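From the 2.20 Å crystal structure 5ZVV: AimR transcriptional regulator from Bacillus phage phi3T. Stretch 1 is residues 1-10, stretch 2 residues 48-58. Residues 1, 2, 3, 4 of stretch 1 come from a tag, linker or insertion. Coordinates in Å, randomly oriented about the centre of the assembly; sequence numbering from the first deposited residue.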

# COMPACT_ATOMS: atom_id res chain seq x y z
N LYS A 1 28.77 -36.64 -17.47
CA LYS A 1 29.12 -35.55 -16.57
C LYS A 1 29.42 -34.27 -17.34
O LYS A 1 30.14 -34.29 -18.34
N LEU A 2 28.86 -33.15 -16.85
CA LEU A 2 29.09 -31.85 -17.47
C LEU A 2 30.57 -31.54 -17.58
O LEU A 2 31.00 -30.85 -18.52
N LYS A 3 31.36 -32.04 -16.64
CA LYS A 3 32.79 -31.80 -16.62
C LYS A 3 33.45 -32.29 -17.90
O LYS A 3 34.17 -31.53 -18.57
N GLN A 4 33.22 -33.55 -18.25
CA GLN A 4 33.84 -34.13 -19.43
C GLN A 4 33.31 -33.51 -20.72
O GLN A 4 34.04 -33.42 -21.71
N MSE A 5 32.06 -33.08 -20.72
CA MSE A 5 31.45 -32.52 -21.93
C MSE A 5 32.05 -31.17 -22.28
O MSE A 5 32.17 -30.83 -23.46
N ILE A 6 32.42 -30.40 -21.26
CA ILE A 6 33.10 -29.13 -21.51
C ILE A 6 34.46 -29.39 -22.15
O ILE A 6 34.81 -28.78 -23.17
N LYS A 7 35.25 -30.29 -21.56
CA LYS A 7 36.57 -30.60 -22.10
C LYS A 7 36.48 -31.12 -23.53
O LYS A 7 37.27 -30.73 -24.39
N ASN A 8 35.51 -32.00 -23.81
CA ASN A 8 35.39 -32.58 -25.14
C ASN A 8 35.09 -31.51 -26.19
O ASN A 8 35.61 -31.58 -27.31
N GLU A 9 34.25 -30.53 -25.86
CA GLU A 9 34.00 -29.44 -26.79
C GLU A 9 35.25 -28.60 -27.01
O GLU A 9 35.54 -28.19 -28.14
N CYS A 10 36.01 -28.35 -25.94
CA CYS A 10 37.20 -27.52 -26.04
C CYS A 10 38.36 -28.24 -26.72
O CYS A 10 39.21 -27.58 -27.33
N GLY A 48 32.10 -18.90 -12.14
CA GLY A 48 32.86 -19.16 -13.35
C GLY A 48 32.30 -20.33 -14.14
O GLY A 48 32.16 -20.24 -15.37
N LEU A 49 31.97 -21.42 -13.46
CA LEU A 49 31.39 -22.57 -14.15
C LEU A 49 30.09 -22.19 -14.84
O LEU A 49 29.85 -22.61 -15.98
N LEU A 50 29.25 -21.40 -14.18
CA LEU A 50 28.00 -20.98 -14.81
C LEU A 50 28.28 -20.13 -16.04
O LEU A 50 27.57 -20.23 -17.05
N LYS A 51 29.33 -19.29 -15.99
CA LYS A 51 29.72 -18.54 -17.18
C LYS A 51 30.13 -19.48 -18.32
O LYS A 51 29.75 -19.27 -19.48
N ILE A 52 30.90 -20.52 -18.00
CA ILE A 52 31.35 -21.47 -19.02
C ILE A 52 30.16 -22.20 -19.63
O ILE A 52 30.06 -22.35 -20.85
N VAL A 53 29.24 -22.67 -18.78
CA VAL A 53 28.09 -23.43 -19.26
C VAL A 53 27.19 -22.55 -20.11
O VAL A 53 26.69 -22.99 -21.16
N LYS A 54 26.96 -21.31 -19.69
CA LYS A 54 26.13 -20.41 -20.48
C LYS A 54 26.79 -20.08 -21.81
O LYS A 54 26.11 -19.94 -22.83
N ASN A 55 28.12 -19.97 -21.83
CA ASN A 55 28.81 -19.69 -23.09
C ASN A 55 28.77 -20.89 -24.03
O ASN A 55 28.66 -20.73 -25.25
N LEU A 56 28.86 -22.10 -23.48
CA LEU A 56 29.06 -23.30 -24.29
C LEU A 56 27.75 -23.96 -24.70
O LEU A 56 27.58 -24.33 -25.87
N PHE A 57 26.81 -24.11 -23.76
CA PHE A 57 25.54 -24.78 -24.01
C PHE A 57 24.39 -23.83 -23.66
O PHE A 57 23.69 -24.03 -22.66
N PRO A 58 24.16 -22.79 -24.47
CA PRO A 58 23.13 -21.81 -24.11
C PRO A 58 21.71 -22.35 -24.18
O PRO A 58 20.86 -21.92 -23.40

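Two helices, 2-10 and 48-56, cross at 55° with their axes 11.4 Å apart at closest approach, a gap wide enough for side chains to fill. The contact is apolar; no hydrogen bond spans it.

Ile6 is the central bump, fitting among Leu49, Ile52, Val53, Leu56 and Phe57. Its CA-to-CB bond points sideways; the side chain takes chi1 m and chi2 t. Ile6 CD1 reaches Leu49 CD1 at 3.9 Å, and Ile6 CG2 meets Ile52 CG2 and Leu56 CD2, each at 4.0 Å. Ile6 CG1 lies 4.1 Å from Phe57 CE2, at the edge of the ring. Leu49 (t, p) also starts sideways, but its end comes nearer.

One turn earlier, the CA-to-CB bond of Leu2, a tag residue with rotamer t, p, points toward the second stretch. Leu2 CD2 packs 3.6 Å from Val53 CG2 and Leu2 CD1 lies 4.1 Å from Phe57 CE2, so Leu2 fills the space between Val53 and the Phe57 ring.

Phe57 has just left helical geometry, and its CA-to-CB bond points toward the first stretch, with chi1 m. The ring lodges among Leu2, Met5, Ile6 and Glu9, with Phe57 CZ 4.0 Å from the backbone Met5 O. The selenomethionine's end leads away. Leu56 (t, p) sets Leu56 CD2 3.9 Å from Ile6 CA and 3.9 Å from Glu9 CB; Glu9 contributes aliphatic carbon here, Glu9 CG lying 4.1 Å from Phe57 CE1.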

# COMPACT_ATOMS: atom_id res chain seq x y z
CB LYS A 1 30.34 -35.92 -15.72
CG LYS A 1 30.14 -35.82 -14.22
CD LYS A 1 28.95 -36.64 -13.77
CE LYS A 1 29.08 -37.05 -12.31
NZ LYS A 1 27.85 -36.76 -11.53
CB LEU A 2 28.37 -30.77 -16.66
CG LEU A 2 28.46 -29.31 -17.11
CD1 LEU A 2 27.72 -29.10 -18.42
CD2 LEU A 2 27.90 -28.39 -16.04
CB LYS A 3 33.39 -32.50 -15.40
CG LYS A 3 32.41 -32.68 -14.25
CD LYS A 3 33.10 -33.28 -13.03
CE LYS A 3 33.87 -34.55 -13.38
NZ LYS A 3 33.17 -35.79 -12.95
CB GLN A 4 33.62 -35.64 -19.45
CG GLN A 4 33.32 -36.24 -18.09
CD GLN A 4 34.56 -36.38 -17.22
OE1 GLN A 4 35.68 -36.23 -17.70
NE2 GLN A 4 34.35 -36.66 -15.94
CB MSE A 5 29.94 -32.40 -21.75
CG MSE A 5 29.23 -33.73 -21.64
SE MSE A 5 27.30 -33.52 -21.50
CE MSE A 5 26.92 -35.09 -20.40
CB ILE A 6 33.23 -28.33 -20.20
CG1 ILE A 6 31.84 -27.93 -19.69
CG2 ILE A 6 34.11 -27.11 -20.42
CD1 ILE A 6 31.82 -27.50 -18.24
CB LYS A 7 37.28 -31.61 -21.20
CG LYS A 7 38.65 -32.02 -21.71
CD LYS A 7 39.33 -32.99 -20.76
CE LYS A 7 40.71 -33.39 -21.27
NZ LYS A 7 41.41 -34.29 -20.32
CB ASN A 8 34.30 -33.65 -25.16
CG ASN A 8 34.65 -34.86 -24.32
OD1 ASN A 8 35.83 -35.17 -24.12
ND2 ASN A 8 33.64 -35.54 -23.81
CB GLU A 9 32.85 -28.57 -26.28
CG GLU A 9 31.48 -29.13 -26.57
CD GLU A 9 31.21 -29.23 -28.06
OE1 GLU A 9 31.39 -28.22 -28.76
OE2 GLU A 9 30.83 -30.33 -28.52
CB CYS A 10 37.61 -27.03 -24.65
SG CYS A 10 36.35 -26.05 -23.80
CB LEU A 49 31.15 -23.72 -13.17
CG LEU A 49 30.50 -24.94 -13.83
CD1 LEU A 49 31.45 -25.61 -14.82
CD2 LEU A 49 30.04 -25.93 -12.78
CB LEU A 50 27.13 -20.21 -13.81
CG LEU A 50 26.57 -21.02 -12.64
CD1 LEU A 50 25.75 -20.13 -11.72
CD2 LEU A 50 25.75 -22.19 -13.13
CB LYS A 51 30.86 -17.58 -16.85
CG LYS A 51 30.50 -16.47 -15.86
CD LYS A 51 31.68 -15.52 -15.66
CE LYS A 51 31.37 -14.44 -14.62
NZ LYS A 51 31.35 -14.98 -13.23
CB ILE A 52 32.38 -22.45 -18.43
CG1 ILE A 52 33.59 -21.70 -17.87
CG2 ILE A 52 32.81 -23.46 -19.48
CD1 ILE A 52 34.28 -20.79 -18.87
CB VAL A 53 27.33 -24.04 -18.07
CG1 VAL A 53 26.05 -24.72 -18.54
CG2 VAL A 53 28.22 -25.03 -17.33
CB LYS A 54 25.83 -19.14 -19.69
CG LYS A 54 24.41 -18.61 -19.86
CD LYS A 54 24.23 -17.89 -21.19
CE LYS A 54 22.76 -17.54 -21.44
NZ LYS A 54 21.93 -18.74 -21.77
CB ASN A 55 30.25 -19.27 -22.82
CG ASN A 55 31.03 -19.01 -24.10
OD1 ASN A 55 31.58 -19.93 -24.71
ND2 ASN A 55 31.07 -17.75 -24.52
CB LEU A 56 29.94 -24.29 -23.52
CG LEU A 56 30.66 -25.37 -24.33
CD1 LEU A 56 31.39 -24.75 -25.51
CD2 LEU A 56 31.63 -26.12 -23.44
CB PHE A 57 25.43 -26.07 -23.21
CG PHE A 57 26.67 -26.92 -23.25
CD1 PHE A 57 26.97 -27.67 -24.38
CD2 PHE A 57 27.52 -26.98 -22.17
CE1 PHE A 57 28.11 -28.46 -24.42
CE2 PHE A 57 28.66 -27.76 -22.20
CZ PHE A 57 28.95 -28.50 -23.33
CB PRO A 58 23.35 -20.68 -25.13
CG PRO A 58 23.95 -21.37 -26.31
CD PRO A 58 24.83 -22.46 -25.74